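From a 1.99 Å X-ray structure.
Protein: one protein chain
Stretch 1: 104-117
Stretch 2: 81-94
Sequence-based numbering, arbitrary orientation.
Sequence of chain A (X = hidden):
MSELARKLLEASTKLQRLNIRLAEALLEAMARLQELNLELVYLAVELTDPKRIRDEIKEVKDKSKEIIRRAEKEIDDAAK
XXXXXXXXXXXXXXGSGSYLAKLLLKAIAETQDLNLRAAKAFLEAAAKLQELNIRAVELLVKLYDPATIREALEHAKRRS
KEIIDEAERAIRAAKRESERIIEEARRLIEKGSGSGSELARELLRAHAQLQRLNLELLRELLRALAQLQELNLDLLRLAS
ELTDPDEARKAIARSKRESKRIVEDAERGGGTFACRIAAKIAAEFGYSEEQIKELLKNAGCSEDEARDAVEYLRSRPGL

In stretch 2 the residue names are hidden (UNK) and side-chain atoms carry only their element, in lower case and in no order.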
ATOM      1  N   LEU A 104       4.523 -22.658  10.446  1.00 32.09           N
ATOM      2  CA  LEU A 104       3.688 -21.469  10.363  1.00 26.99           C
ATOM      3  C   LEU A 104       4.551 -20.218  10.262  1.00 30.99           C
ATOM      4  O   LEU A 104       4.329 -19.370   9.391  1.00 30.29           O
ATOM      5  CB  LEU A 104       2.754 -21.410  11.569  1.00 32.60           C
ATOM      6  CG  LEU A 104       1.730 -22.546  11.529  1.00 29.30           C
ATOM      7  CD1 LEU A 104       0.993 -22.733  12.854  1.00 33.68           C
ATOM      8  CD2 LEU A 104       0.761 -22.266  10.395  1.00 31.57           C
ATOM      9  N   LEU A 105       5.590 -20.126  11.100  1.00 29.91           N
ATOM     10  CA  LEU A 105       6.434 -18.938  11.117  1.00 30.79           C
ATOM     11  C   LEU A 105       7.184 -18.757   9.804  1.00 32.79           C
ATOM     12  O   LEU A 105       7.327 -17.627   9.320  1.00 26.88           O
ATOM     13  CB  LEU A 105       7.418 -18.995  12.280  1.00 34.10           C
ATOM     14  CG  LEU A 105       8.229 -17.702  12.400  1.00 36.34           C
ATOM     15  CD1 LEU A 105       7.334 -16.536  12.871  1.00 29.86           C
ATOM     16  CD2 LEU A 105       9.442 -17.877  13.313  1.00 40.64           C
ATOM     17  N   LYS A 106       7.685 -19.843   9.213  1.00 30.32           N
ATOM     18  CA  LYS A 106       8.288 -19.699   7.888  1.00 32.26           C
ATOM     19  C   LYS A 106       7.265 -19.186   6.882  1.00 32.98           C
ATOM     20  O   LYS A 106       7.592 -18.382   5.996  1.00 31.30           O
ATOM     21  CB  LYS A 106       8.891 -21.023   7.424  1.00 32.43           C
ATOM     22  CG  LYS A 106       9.305 -21.050   5.949  1.00 36.43           C
ATOM     23  CD  LYS A 106      10.193 -22.267   5.621  1.00 43.60           C
ATOM     24  CE  LYS A 106       9.406 -23.590   5.572  1.00 47.28           C
ATOM     25  NZ  LYS A 106       8.593 -23.736   4.325  1.00 44.39           N
ATOM     26  N   ALA A 107       6.015 -19.628   7.008  1.00 29.60           N
ATOM     27  CA  ALA A 107       4.987 -19.129   6.108  1.00 31.09           C
ATOM     28  C   ALA A 107       4.710 -17.659   6.359  1.00 28.76           C
ATOM     29  O   ALA A 107       4.377 -16.928   5.427  1.00 31.19           O
ATOM     30  CB  ALA A 107       3.704 -19.945   6.254  1.00 31.33           C
ATOM     31  N   ILE A 108       4.849 -17.201   7.601  1.00 26.34           N
ATOM     32  CA  ILE A 108       4.638 -15.785   7.869  1.00 27.70           C
ATOM     33  C   ILE A 108       5.809 -14.968   7.345  1.00 32.30           C
ATOM     34  O   ILE A 108       5.625 -13.871   6.801  1.00 24.93           O
ATOM     35  CB  ILE A 108       4.416 -15.565   9.372  1.00 29.84           C
ATOM     36  CG1 ILE A 108       3.139 -16.248   9.815  1.00 23.17           C
ATOM     37  CG2 ILE A 108       4.331 -14.086   9.717  1.00 26.69           C
ATOM     38  CD1 ILE A 108       2.913 -16.032  11.259  1.00 31.61           C
ATOM     39  N   ALA A 109       7.031 -15.481   7.500  1.00 30.93           N
ATOM     40  CA  ALA A 109       8.191 -14.731   7.033  1.00 26.55           C
ATOM     41  C   ALA A 109       8.197 -14.621   5.517  1.00 30.03           C
ATOM     42  O   ALA A 109       8.430 -13.535   4.973  1.00 28.20           O
ATOM     43  CB  ALA A 109       9.481 -15.377   7.537  1.00 31.11           C
ATOM     44  N   GLU A 110       7.942 -15.727   4.812  1.00 30.37           N
ATOM     45  CA  GLU A 110       7.885 -15.664   3.352  1.00 32.92           C
ATOM     46  C   GLU A 110       6.796 -14.722   2.878  1.00 30.64           C
ATOM     47  O   GLU A 110       6.958 -14.018   1.868  1.00 25.81           O
ATOM     48  CB  GLU A 110       7.610 -17.039   2.760  1.00 32.94           C
ATOM     49  CG  GLU A 110       8.759 -18.002   2.701  1.00 40.05           C
ATOM     50  CD  GLU A 110       8.331 -19.267   1.989  1.00 43.46           C
ATOM     51  OE1 GLU A 110       8.107 -19.213   0.758  1.00 45.72           O
ATOM     52  OE2 GLU A 110       8.170 -20.299   2.667  1.00 48.16           O
ATOM     53  N   THR A 111       5.643 -14.757   3.542  1.00 26.44           N
ATOM     54  CA  THR A 111       4.543 -13.910   3.106  1.00 27.23           C
ATOM     55  C   THR A 111       4.881 -12.441   3.326  1.00 32.17           C
ATOM     56  O   THR A 111       4.647 -11.599   2.447  1.00 32.71           O
ATOM     57  CB  THR A 111       3.259 -14.308   3.841  1.00 29.48           C
ATOM     58  OG1 THR A 111       2.801 -15.576   3.352  1.00 27.73           O
ATOM     59  CG2 THR A 111       2.189 -13.307   3.583  1.00 28.07           C
ATOM     60  N   GLN A 112       5.483 -12.120   4.472  1.00 28.35           N
ATOM     61  CA  GLN A 112       5.828 -10.729   4.720  1.00 31.46           C
ATOM     62  C   GLN A 112       6.882 -10.231   3.746  1.00 33.96           C
ATOM     63  O   GLN A 112       6.859  -9.065   3.357  1.00 29.11           O
ATOM     64  CB  GLN A 112       6.285 -10.551   6.162  1.00 28.98           C
ATOM     65  CG  GLN A 112       6.646  -9.135   6.538  1.00 29.23           C
ATOM     66  CD  GLN A 112       5.510  -8.143   6.358  1.00 30.07           C
ATOM     67  OE1 GLN A 112       4.386  -8.500   5.988  1.00 27.16           O
ATOM     68  NE2 GLN A 112       5.806  -6.874   6.616  1.00 26.89           N
ATOM     69  N   ASP A 113       7.802 -11.092   3.319  1.00 35.83           N
ATOM     70  CA  ASP A 113       8.767 -10.636   2.332  1.00 31.28           C
ATOM     71  C   ASP A 113       8.085 -10.332   1.005  1.00 35.09           C
ATOM     72  O   ASP A 113       8.469  -9.378   0.314  1.00 30.35           O
ATOM     73  CB  ASP A 113       9.874 -11.670   2.162  1.00 37.68           C
ATOM     74  CG  ASP A 113      10.982 -11.187   1.248  1.00 40.35           C
ATOM     75  OD1 ASP A 113      10.993 -11.602   0.072  1.00 45.36           O
ATOM     76  OD2 ASP A 113      11.832 -10.389   1.700  1.00 45.80           O
ATOM     77  N   LEU A 114       7.056 -11.108   0.641  1.00 32.16           N
ATOM     78  CA  LEU A 114       6.275 -10.776  -0.552  1.00 32.28           C
ATOM     79  C   LEU A 114       5.647  -9.397  -0.428  1.00 32.47           C
ATOM     80  O   LEU A 114       5.689  -8.590  -1.370  1.00 29.42           O
ATOM     81  CB  LEU A 114       5.174 -11.811  -0.780  1.00 35.21           C
ATOM     82  CG  LEU A 114       5.517 -13.234  -1.189  1.00 34.86           C
ATOM     83  CD1 LEU A 114       4.212 -13.988  -1.395  1.00 31.61           C
ATOM     84  CD2 LEU A 114       6.364 -13.238  -2.455  1.00 32.74           C
ATOM     85  N   ASN A 115       5.034  -9.116   0.726  1.00 27.02           N
ATOM     86  CA  ASN A 115       4.372  -7.831   0.910  1.00 30.90           C
ATOM     87  C   ASN A 115       5.348  -6.675   0.722  1.00 27.72           C
ATOM     88  O   ASN A 115       5.010  -5.670   0.094  1.00 27.72           O
ATOM     89  CB  ASN A 115       3.712  -7.781   2.288  1.00 28.53           C
ATOM     90  CG  ASN A 115       2.592  -8.792   2.421  1.00 30.15           C
ATOM     91  OD1 ASN A 115       1.916  -9.119   1.446  1.00 31.58           O
ATOM     92  ND2 ASN A 115       2.398  -9.301   3.623  1.00 27.13           N
ATOM     93  N   LEU A 116       6.576  -6.817   1.226  1.00 29.12           N
ATOM     94  CA  LEU A 116       7.568  -5.752   1.090  1.00 30.80           C
ATOM     95  C   LEU A 116       8.003  -5.575  -0.360  1.00 31.49           C
ATOM     96  O   LEU A 116       8.035  -4.450  -0.872  1.00 32.54           O
ATOM     97  CB  LEU A 116       8.767  -6.052   1.992  1.00 34.10           C
ATOM     98  CG  LEU A 116       8.385  -5.959   3.466  1.00 32.07           C
ATOM     99  CD1 LEU A 116       9.567  -6.244   4.379  1.00 32.23           C
ATOM    100  CD2 LEU A 116       7.816  -4.589   3.743  1.00 29.56           C
ATOM    101  N   ARG A 117       8.317  -6.674  -1.054  1.00 33.65           N
ATOM    102  CA  ARG A 117       8.654  -6.571  -2.472  1.00 36.10           C
ATOM    103  C   ARG A 117       7.519  -5.962  -3.286  1.00 32.63           C
ATOM    104  O   ARG A 117       7.766  -5.225  -4.251  1.00 29.94           O
ATOM    105  CB  ARG A 117       9.037  -7.949  -3.017  1.00 31.96           C
ATOM    106  CG  ARG A 117      10.348  -8.439  -2.431  1.00 33.19           C
ATOM    107  CD  ARG A 117      10.559  -9.943  -2.571  1.00 47.04           C
ATOM    108  NE  ARG A 117      11.921 -10.296  -2.178  1.00 45.09           N
ATOM    109  CZ  ARG A 117      12.962 -10.215  -3.003  1.00 46.59           C
ATOM    110  NH1 ARG A 117      12.777  -9.805  -4.255  1.00 43.78           N
ATOM    111  NH2 ARG A 117      14.182 -10.532  -2.581  1.00 43.78           N
ATOM    112  N   UNK A  81      12.023  -3.451  10.784  1.00 35.88           N
ATOM    113  CA  UNK A  81      11.091  -3.768  11.857  1.00 32.94           C
ATOM    114  C   UNK A  81      10.373  -5.083  11.599  1.00 34.82           C
ATOM    115  O   UNK A  81      10.007  -5.782  12.554  1.00 33.10           O
ATOM    116  c   UNK A  81      10.084  -2.634  12.045  1.00 38.84           C
ATOM    117  o   UNK A  81       7.534  -1.701  14.500  1.00 47.99           O
ATOM    118  c   UNK A  81       9.144  -2.866  13.218  1.00 33.53           C
ATOM    119  o   UNK A  81       8.127  -0.829  12.584  1.00 44.87           O
ATOM    120  c   UNK A  81       8.200  -1.719  13.448  1.00 41.26           C
ATOM    121  N   UNK A  82      10.158  -5.441  10.329  1.00 29.89           N
ATOM    122  CA  UNK A  82       9.598  -6.754  10.020  1.00 29.72           C
ATOM    123  C   UNK A  82      10.516  -7.857  10.528  1.00 32.53           C
ATOM    124  O   UNK A  82      10.054  -8.860  11.086  1.00 31.31           O
ATOM    125  o   UNK A  82       8.255  -6.130   8.037  1.00 24.54           O
ATOM    126  c   UNK A  82       9.371  -6.900   8.507  1.00 29.89           C
ATOM    127  N   UNK A  83      11.826  -7.670  10.348  1.00 32.22           N
ATOM    128  CA  UNK A  83      12.827  -8.655  10.727  1.00 37.39           C
ATOM    129  C   UNK A  83      12.992  -8.724  12.238  1.00 40.80           C
ATOM    130  O   UNK A  83      13.338  -9.784  12.772  1.00 40.74           O
ATOM    131  o   UNK A  83      17.646  -9.291   9.878  1.00 60.18           O
ATOM    132  c   UNK A  83      16.683  -8.504   9.979  1.00 55.86           C
ATOM    133  c   UNK A  83      14.154  -8.312  10.042  1.00 43.25           C
ATOM    134  o   UNK A  83      16.746  -7.308   9.603  1.00 59.84           O
ATOM    135  c   UNK A  83      15.384  -9.030  10.582  1.00 52.22           C
ATOM    136  N   UNK A  84      12.745  -7.614  12.939  1.00 36.76           N
ATOM    137  CA  UNK A  84      12.743  -7.644  14.397  1.00 39.13           C
ATOM    138  C   UNK A  84      11.511  -8.373  14.922  1.00 42.35           C
ATOM    139  O   UNK A  84      11.613  -9.194  15.838  1.00 37.46           O
ATOM    140  c   UNK A  84      11.703  -6.868  18.658  1.00 57.47           C
ATOM    141  c   UNK A  84      12.037  -6.021  16.274  1.00 48.58           C
ATOM    142  c   UNK A  84      12.671  -6.755  17.466  1.00 52.37           C
ATOM    143  n   UNK A  84      10.417  -7.592  18.347  1.00 52.64           N
ATOM    144  c   UNK A  84      12.813  -6.223  14.960  1.00 41.49           C
ATOM    145  N   UNK A  85      10.333  -8.078  14.364  1.00 37.39           N
ATOM    146  CA  UNK A  85       9.117  -8.746  14.814  1.00 34.76           C
ATOM    147  C   UNK A  85       9.224 -10.247  14.584  1.00 40.96           C
ATOM    148  O   UNK A  85       8.899 -11.058  15.464  1.00 37.40           O
ATOM    149  c   UNK A  85       6.710  -5.940  13.694  1.00 30.48           C
ATOM    150  c   UNK A  85       6.654  -9.026  14.314  1.00 30.38           C
ATOM    151  c   UNK A  85       7.886  -8.147  14.112  1.00 36.19           C
ATOM    152  c   UNK A  85       7.633  -6.724  14.608  1.00 35.11           C
ATOM    153  N   UNK A  86       9.703 -10.644  13.403  1.00 35.18           N
ATOM    154  CA  UNK A  86       9.867 -12.070  13.145  1.00 39.51           C
ATOM    155  C   UNK A  86      10.953 -12.682  14.022  1.00 43.55           C
ATOM    156  O   UNK A  86      10.952 -13.904  14.232  1.00 43.07           O
ATOM    157  c   UNK A  86       8.902 -12.014  10.808  1.00 33.95           C
ATOM    158  c   UNK A  86       9.230 -11.518   9.392  1.00 30.03           C
ATOM    159  c   UNK A  86      10.151 -12.303  11.659  1.00 31.35           C
ATOM    160  c   UNK A  86       8.010 -13.235  10.748  1.00 35.19           C
ATOM    161  N   UNK A  87      11.851 -11.857  14.572  1.00 39.21           N
ATOM    162  CA  UNK A  87      12.948 -12.366  15.385  1.00 44.68           C
ATOM    163  C   UNK A  87      12.501 -12.642  16.813  1.00 45.03           C
ATOM    164  O   UNK A  87      12.848 -13.680  17.389  1.00 48.05           O
ATOM    165  c   UNK A  87      15.221 -11.815  14.431  1.00 49.00           C
ATOM    166  o   UNK A  87      15.876 -13.678  15.769  1.00 61.21           O
ATOM    167  c   UNK A  87      14.124 -11.388  15.372  1.00 38.75           C
ATOM    168  o   UNK A  87      15.630 -14.022  13.612  1.00 57.54           O
ATOM    169  c   UNK A  87      15.608 -13.273  14.618  1.00 53.57           C
ATOM    170  N   UNK A  88      11.741 -11.719  17.404  1.00 43.62           N
ATOM    171  CA  UNK A  88      11.117 -12.020  18.686  1.00 48.09           C
ATOM    172  C   UNK A  88      10.255 -13.267  18.577  1.00 46.92           C
ATOM    173  O   UNK A  88      10.264 -14.126  19.464  1.00 51.14           O
ATOM    174  c   UNK A  88       8.640  -9.932  20.861  1.00 57.83           C
ATOM    175  o   UNK A  88       8.853  -8.824  20.314  1.00 61.31           O
ATOM    176  c   UNK A  88       9.292 -11.167  20.256  1.00 52.15           C
ATOM    177  c   UNK A  88      10.288 -10.829  19.159  1.00 49.97           C
ATOM    178  o   UNK A  88       7.927 -10.085  21.874  1.00 58.06           O
ATOM    179  N   UNK A  89       9.509 -13.388  17.480  1.00 46.22           N
ATOM    180  CA  UNK A  89       8.715 -14.587  17.247  1.00 44.28           C
ATOM    181  C   UNK A  89       9.597 -15.821  17.147  1.00 45.29           C
ATOM    182  O   UNK A  89       9.330 -16.846  17.783  1.00 46.37           O
ATOM    183  c   UNK A  89       7.875 -14.418  15.981  1.00 43.82           C
ATOM    184  N   UNK A  90      10.662 -15.734  16.350  1.00 44.32           N
ATOM    185  CA  UNK A  90      11.541 -16.874  16.137  1.00 47.11           C
ATOM    186  C   UNK A  90      12.281 -17.255  17.415  1.00 53.65           C
ATOM    187  O   UNK A  90      12.563 -18.438  17.637  1.00 51.46           O
ATOM    188  n   UNK A  90      13.357 -14.346  11.405  1.00 53.97           N
ATOM    189  n   UNK A  90      13.915 -16.215  12.621  1.00 57.89           N
ATOM    190  c   UNK A  90      13.753 -17.599  13.060  1.00 53.86           C
ATOM    191  c   UNK A  90      13.130 -15.608  11.731  1.00 51.83           C
ATOM    192  n   UNK A  90      12.122 -16.260  11.164  1.00 53.40           N
ATOM    193  c   UNK A  90      12.514 -16.548  15.000  1.00 49.10           C
ATOM    194  c   UNK A  90      13.381 -17.702  14.539  1.00 53.47           C
ATOM    195  N   UNK A  91      12.572 -16.273  18.277  1.00 55.13           N
ATOM    196  CA  UNK A  91      13.255 -16.554  19.537  1.00 52.79           C
ATOM    197  C   UNK A  91      12.446 -17.513  20.402  1.00 57.52           C
ATOM    198  O   UNK A  91      13.013 -18.341  21.126  1.00 56.00           O
ATOM    199  c   UNK A  91      14.412 -15.395  21.536  1.00 63.05           C
ATOM    200  c   UNK A  91      13.646 -15.665  22.843  1.00 68.69           C
ATOM    201  c   UNK A  91      13.520 -15.249  20.294  1.00 52.78           C
ATOM    202  o   UNK A  91      12.449 -16.036  22.806  1.00 65.24           O
ATOM    203  o   UNK A  91      14.256 -15.501  23.923  1.00 72.96           O
ATOM    204  N   UNK A  92      11.120 -17.391  20.372  1.00 56.62           N
ATOM    205  CA  UNK A  92      10.295 -18.338  21.108  1.00 53.89           C
ATOM    206  C   UNK A  92      10.071 -19.626  20.323  1.00 54.61           C
ATOM    207  O   UNK A  92      10.020 -20.706  20.922  1.00 48.34           O
ATOM    208  c   UNK A  92       8.955 -17.697  21.475  1.00 54.96           C
ATOM    209  N   UNK A  93       9.974 -19.540  18.991  1.00 51.25           N
ATOM    210  CA  UNK A  93       9.609 -20.707  18.183  1.00 49.39           C
ATOM    211  C   UNK A  93      10.824 -21.594  17.925  1.00 55.92           C
ATOM    212  O   UNK A  93      10.776 -22.813  18.142  1.00 57.61           O
ATOM    213  c   UNK A  93       7.503 -19.799  17.051  1.00 42.71           C
ATOM    214  c   UNK A  93       7.016 -19.788  18.469  1.00 41.49           C
ATOM    215  c   UNK A  93       8.949 -20.270  16.858  1.00 45.22           C
ATOM    216  c   UNK A  93       9.002 -21.387  15.820  1.00 40.76           C
ATOM    217  N   UNK A  94      11.932 -20.997  17.468  1.00 55.10           N
ATOM    218  CA  UNK A  94      13.073 -21.788  17.004  1.00 57.95           C
ATOM    219  C   UNK A  94      13.578 -22.758  18.062  1.00 56.73           C
ATOM    220  O   UNK A  94      14.009 -23.869  17.735  1.00 63.83           O
ATOM    221  o   UNK A  94      14.087 -20.563  15.180  1.00 58.07           O
ATOM    222  c   UNK A  94      14.208 -20.868  16.553  1.00 56.05           C
TER

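Position 81 carries three carbons in a row, the third bearing two oxygens, and it lies out of reach of the other helix: Glu81. Position 82 has one carbon and one oxygen. Its CA-CB bond points toward stretch 1, and the oxygen lies 2.9 Å from Gln112 NE2; a lone hydroxyl on one carbon makes it Ser82, with OG accepting a hydrogen bond from that amide. Position 83 again ends a three-carbon chain in two oxygens; its CA-to-CB bond is sideways, and its end leads away: Glu83.

Position 84 runs four carbons to a terminal nitrogen, so it is Lys84, out of reach. Position 85 has four carbons forked at the first, one arm two carbons long, and touches nothing on stretch 1: Ile85. Position 86 also has four carbons, but the fork comes at the second. One tip approaches Leu105, Ile108 and Ala109 together. Four carbons forked at the second make it Leu86; its CD2 lies 3.9 Å from Ile108 CG2 and 4.0 Å from Leu105 CD1.

Positions 87 and 88 both show three carbons with two oxygens on the third, and neither reaches stretch 1. They are Glu87 and Glu88, and Glu88 OE2 forms a salt bridge with Lys84 NZ at 2.8 Å. Position 89 has a single carbon, its CB 3.8 Å from Leu105 CD1: Ala89. Position 90 has three carbons, a nitrogen, then a carbon carrying two more nitrogens, with the CB 3.7 Å from Leu105 CD2: a guanidinium, hence Arg90. Its NE donates a hydrogen bond to Glu87 OE2 at 3.0 Å in a salt bridge within the helix.

Position 91, three carbons with two oxygens on the third, its CA-to-CB bond directed away from stretch 1, is Glu91. Position 92, one carbon out of reach, is Ala92. Position 93 has four carbons forked at the first, with a two-carbon arm; its CB is 4.3 Å from Leu105 CD2, and it is Ile93. Position 94, one carbon and one oxygen, without contact, is Ser94.

The contact joins two nearly exactly antiparallel helices whose axes approach to 11.0 Å. Its rule is a knob in a hole: Leu105, with chi1 t and chi2 p, sits among Leu86, Ala89, Arg90 and Ile93. One turn along, Leu86 CD2 lies 4.0 Å from Ala109 CA, where the register tightens to 6.9 Å between the CA atoms of Ala109 and Leu86. Beyond this apolar patch, the bond from Gln112 to Ser82 adds a directional polar link, well aligned at 162°, while the charged pairs stay within their own helices.

Stretch 2, residues 81-94: ESEKILEEAREAIS
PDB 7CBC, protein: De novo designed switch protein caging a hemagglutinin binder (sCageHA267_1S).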